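Long-range contact in DNA mismatch repair protein MutS (Thermus aquaticus, PDB 1EWQ), which binds mismatched DNA in mismatch repair, probably carrying out the recognition step, and has a weak ATPase activity: residues C[33-38]-C[95-100]. Sequence-based numbering, arbitrary orientation.
Sequences LFQVGD and ADQVEP. With nucleotides of chain B.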
ATOM      1  N   LEU C  33       2.706   6.954  24.712  1.00 40.98           N
ATOM      2  CA  LEU C  33       4.127   7.236  24.554  1.00 40.99           C
ATOM      3  C   LEU C  33       4.532   7.927  25.843  1.00 41.17           C
ATOM      4  O   LEU C  33       4.219   9.097  26.066  1.00 41.15           O
ATOM      5  CB  LEU C  33       4.363   8.139  23.341  1.00 40.77           C
ATOM      6  CG  LEU C  33       3.949   7.479  22.015  1.00 40.97           C
ATOM      7  CD1 LEU C  33       4.176   8.432  20.853  1.00 41.00           C
ATOM      8  CD2 LEU C  33       4.748   6.200  21.806  1.00 40.75           C
ATOM      9  N   PHE C  34       5.214   7.168  26.694  1.00 41.25           N
ATOM     10  CA  PHE C  34       5.642   7.611  28.016  1.00 41.26           C
ATOM     11  C   PHE C  34       7.030   8.238  28.004  1.00 41.20           C
ATOM     12  O   PHE C  34       8.041   7.541  27.845  1.00 41.31           O
ATOM     13  CB  PHE C  34       5.616   6.400  28.950  1.00 41.66           C
ATOM     14  CG  PHE C  34       5.678   6.736  30.409  1.00 41.99           C
ATOM     15  CD1 PHE C  34       4.724   7.571  30.989  1.00 42.30           C
ATOM     16  CD2 PHE C  34       6.649   6.158  31.222  1.00 42.23           C
ATOM     17  CE1 PHE C  34       4.735   7.822  32.361  1.00 42.44           C
ATOM     18  CE2 PHE C  34       6.672   6.397  32.593  1.00 42.55           C
ATOM     19  CZ  PHE C  34       5.711   7.233  33.166  1.00 42.54           C
ATOM     20  N   GLN C  35       7.076   9.555  28.184  1.00 40.74           N
ATOM     21  CA  GLN C  35       8.333  10.299  28.198  1.00 40.34           C
ATOM     22  C   GLN C  35       9.216  10.015  29.418  1.00 39.96           C
ATOM     23  O   GLN C  35       8.765  10.099  30.561  1.00 39.59           O
ATOM     24  CB  GLN C  35       8.024  11.795  28.123  1.00 40.90           C
ATOM     25  CG  GLN C  35       8.987  12.721  28.869  1.00 41.73           C
ATOM     26  CD  GLN C  35      10.254  13.007  28.112  1.00 42.18           C
ATOM     27  OE1 GLN C  35      10.771  14.130  28.139  1.00 42.40           O
ATOM     28  NE2 GLN C  35      10.784  11.990  27.441  1.00 42.98           N
ATOM     29  N   VAL C  36      10.473   9.669  29.158  1.00 39.30           N
ATOM     30  CA  VAL C  36      11.450   9.399  30.215  1.00 38.71           C
ATOM     31  C   VAL C  36      12.761   9.953  29.679  1.00 38.12           C
ATOM     32  O   VAL C  36      13.458   9.282  28.927  1.00 37.95           O
ATOM     33  CB  VAL C  36      11.634   7.881  30.489  1.00 38.60           C
ATOM     34  CG1 VAL C  36      12.517   7.678  31.715  1.00 38.68           C
ATOM     35  CG2 VAL C  36      10.300   7.210  30.697  1.00 38.83           C
ATOM     36  N   GLY C  37      13.092  11.181  30.056  1.00 37.81           N
ATOM     37  CA  GLY C  37      14.312  11.784  29.552  1.00 37.77           C
ATOM     38  C   GLY C  37      14.118  12.211  28.104  1.00 37.70           C
ATOM     39  O   GLY C  37      13.107  12.828  27.765  1.00 37.46           O
ATOM     40  N   ASP C  38      15.072  11.878  27.240  1.00 37.66           N
ATOM     41  CA  ASP C  38      14.970  12.250  25.829  1.00 37.65           C
ATOM     42  C   ASP C  38      14.365  11.161  24.946  1.00 37.34           C
ATOM     43  O   ASP C  38      14.626  11.110  23.744  1.00 37.28           O
ATOM     44  CB  ASP C  38      16.341  12.639  25.290  1.00 38.18           C
ATOM     45  CG  ASP C  38      16.936  13.814  26.026  1.00 39.01           C
ATOM     46  OD1 ASP C  38      16.270  14.869  26.117  1.00 39.62           O
ATOM     47  OD2 ASP C  38      18.072  13.682  26.516  1.00 39.53           O
ATOM     48  N   ALA C  95       2.357  11.319  26.868  1.00 41.18           N
ATOM     49  CA  ALA C  95       2.596  11.610  28.269  1.00 42.37           C
ATOM     50  C   ALA C  95       3.986  12.217  28.383  1.00 43.33           C
ATOM     51  O   ALA C  95       4.984  11.558  28.093  1.00 43.26           O
ATOM     52  CB  ALA C  95       2.507  10.342  29.085  1.00 42.17           C
ATOM     53  N   ASP C  96       4.050  13.482  28.786  1.00 44.71           N
ATOM     54  CA  ASP C  96       5.333  14.161  28.934  1.00 46.23           C
ATOM     55  C   ASP C  96       5.672  14.432  30.392  1.00 47.43           C
ATOM     56  O   ASP C  96       4.866  14.192  31.294  1.00 47.60           O
ATOM     57  CB  ASP C  96       5.331  15.504  28.192  1.00 45.93           C
ATOM     58  CG  ASP C  96       5.138  15.352  26.697  1.00 45.83           C
ATOM     59  OD1 ASP C  96       5.796  14.479  26.101  1.00 45.35           O
ATOM     60  OD2 ASP C  96       4.341  16.121  26.121  1.00 45.93           O
ATOM     61  N   GLN C  97       6.882  14.933  30.609  1.00 49.00           N
ATOM     62  CA  GLN C  97       7.335  15.295  31.937  1.00 50.50           C
ATOM     63  C   GLN C  97       6.898  16.746  32.105  1.00 51.68           C
ATOM     64  O   GLN C  97       7.401  17.642  31.434  1.00 51.62           O
ATOM     65  CB  GLN C  97       8.858  15.146  32.034  1.00 50.14           C
ATOM     66  CG  GLN C  97       9.306  13.690  31.954  1.00 49.93           C
ATOM     67  CD  GLN C  97      10.809  13.513  31.990  1.00 49.78           C
ATOM     68  OE1 GLN C  97      11.307  12.398  32.140  1.00 49.40           O
ATOM     69  NE2 GLN C  97      11.543  14.611  31.847  1.00 49.73           N
ATOM     70  N   VAL C  98       5.933  16.951  32.992  1.00 53.34           N
ATOM     71  CA  VAL C  98       5.362  18.268  33.254  1.00 55.14           C
ATOM     72  C   VAL C  98       6.155  19.083  34.273  1.00 56.36           C
ATOM     73  O   VAL C  98       5.949  20.287  34.423  1.00 56.33           O
ATOM     74  CB  VAL C  98       3.915  18.108  33.760  1.00 55.15           C
ATOM     75  CG1 VAL C  98       3.286  19.467  34.031  1.00 55.46           C
ATOM     76  CG2 VAL C  98       3.104  17.336  32.730  1.00 55.11           C
ATOM     77  N   GLU C  99       7.077  18.420  34.954  1.00 57.93           N
ATOM     78  CA  GLU C  99       7.878  19.063  35.980  1.00 59.42           C
ATOM     79  C   GLU C  99       9.369  18.955  35.697  1.00 60.34           C
ATOM     80  O   GLU C  99       9.894  17.854  35.528  1.00 60.62           O
ATOM     81  CB  GLU C  99       7.551  18.405  37.315  1.00 59.59           C
ATOM     82  CG  GLU C  99       8.377  18.859  38.483  1.00 60.22           C
ATOM     83  CD  GLU C  99       7.957  18.160  39.754  1.00 60.61           C
ATOM     84  OE1 GLU C  99       7.944  16.905  39.761  1.00 60.53           O
ATOM     85  OE2 GLU C  99       7.641  18.863  40.741  1.00 60.82           O
ATOM     86  N   PRO C 100      10.076  20.096  35.635  1.00 61.18           N
ATOM     87  CA  PRO C 100      11.515  20.010  35.371  1.00 61.85           C
ATOM     88  C   PRO C 100      12.169  19.094  36.404  1.00 62.55           C
ATOM     89  O   PRO C 100      11.886  19.192  37.599  1.00 62.45           O
ATOM     90  CB  PRO C 100      11.976  21.465  35.478  1.00 61.72           C
ATOM     91  CG  PRO C 100      10.959  22.089  36.392  1.00 61.56           C
ATOM     92  CD  PRO C 100       9.671  21.485  35.901  1.00 61.35           C
TER
ATOM     93  P    DC B  12      21.805  14.833  29.591  1.00 44.26           P
ATOM     94  OP1  DC B  12      21.409  16.020  28.802  1.00 44.20           O
ATOM     95  OP2  DC B  12      22.765  14.983  30.719  1.00 44.28           O
ATOM     96  O5'  DC B  12      20.469  14.154  30.126  1.00 44.21           O
ATOM     97  C5'  DC B  12      19.320  14.094  29.287  1.00 44.42           C
ATOM     98  C4'  DC B  12      18.208  13.328  29.960  1.00 44.44           C
ATOM     99  O4'  DC B  12      18.564  11.931  30.066  1.00 44.39           O
ATOM    100  C3'  DC B  12      17.844  13.789  31.367  1.00 44.87           C
ATOM    101  O3'  DC B  12      16.423  13.720  31.499  1.00 45.69           O
ATOM    102  C2'  DC B  12      18.544  12.777  32.262  1.00 44.60           C
ATOM    103  C1'  DC B  12      18.541  11.502  31.421  1.00 43.97           C
ATOM    104  N1   DC B  12      19.712  10.628  31.607  1.00 43.30           N
ATOM    105  C2   DC B  12      19.558   9.240  31.459  1.00 43.00           C
ATOM    106  O2   DC B  12      18.427   8.776  31.268  1.00 43.18           O
ATOM    107  N3   DC B  12      20.647   8.440  31.537  1.00 42.57           N
ATOM    108  C4   DC B  12      21.847   8.969  31.777  1.00 42.55           C
ATOM    109  N4   DC B  12      22.891   8.143  31.828  1.00 42.25           N
ATOM    110  C5   DC B  12      22.028  10.373  31.976  1.00 42.67           C
ATOM    111  C6   DC B  12      20.943  11.157  31.884  1.00 43.08           C
TER
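Gln35 N donates to Ala95 O at 2.9 Å, the shortest hydrogen bond between the two segments. Ala95 N returns a bond to Leu33 O at 3.0 Å. The two bonds lie on either side of Phe34, which pairs with Ala95 in parallel register. They join neighbouring strands 31-36 and 92-97 of the mixed sheet in MutS domain I. Phe34 and Ala95 point to the same sheet face, where Ala95 CB meets the edge of the phenyl ring at CD1 (4.0 Å). Helix 15-26 packs on this face, with Leu23 touching both residues.

Beyond the ladder, side chains take over. Gln97 CG is set anti to the carbonyl carbon (chi1 -68°), and the extended chain beyond it carries the amide to Gly37. There OE1 of Gln97 accepts the backbone N-H of Gly37 at 3.0 Å. That bond is nearly straight at nitrogen (170°), but the donor sits above the amide plane. The Gln35 chain bends at chi2 and crosses Gln97 at about a right angle, packing tightly with the two CG atoms 3.2 Å apart. Gln97 NE2 bonds a DNA phosphate. Gly37 CA lies 3.5 Å from O3' of nucleotide DC12 of chain B. Its positive phi suits glycine, and a side chain here would crowd the DC12 sugar. An alanine in place of Gln97 would probably leave the Gly37 N-H without this acceptor and the phosphate without its amide donor, and open a gap beside Gln35 CG. One carboxamide thus ties the loop at Gly37 to strand 92-97 and to the DNA backbone, a contact with phosphate that does not read the base.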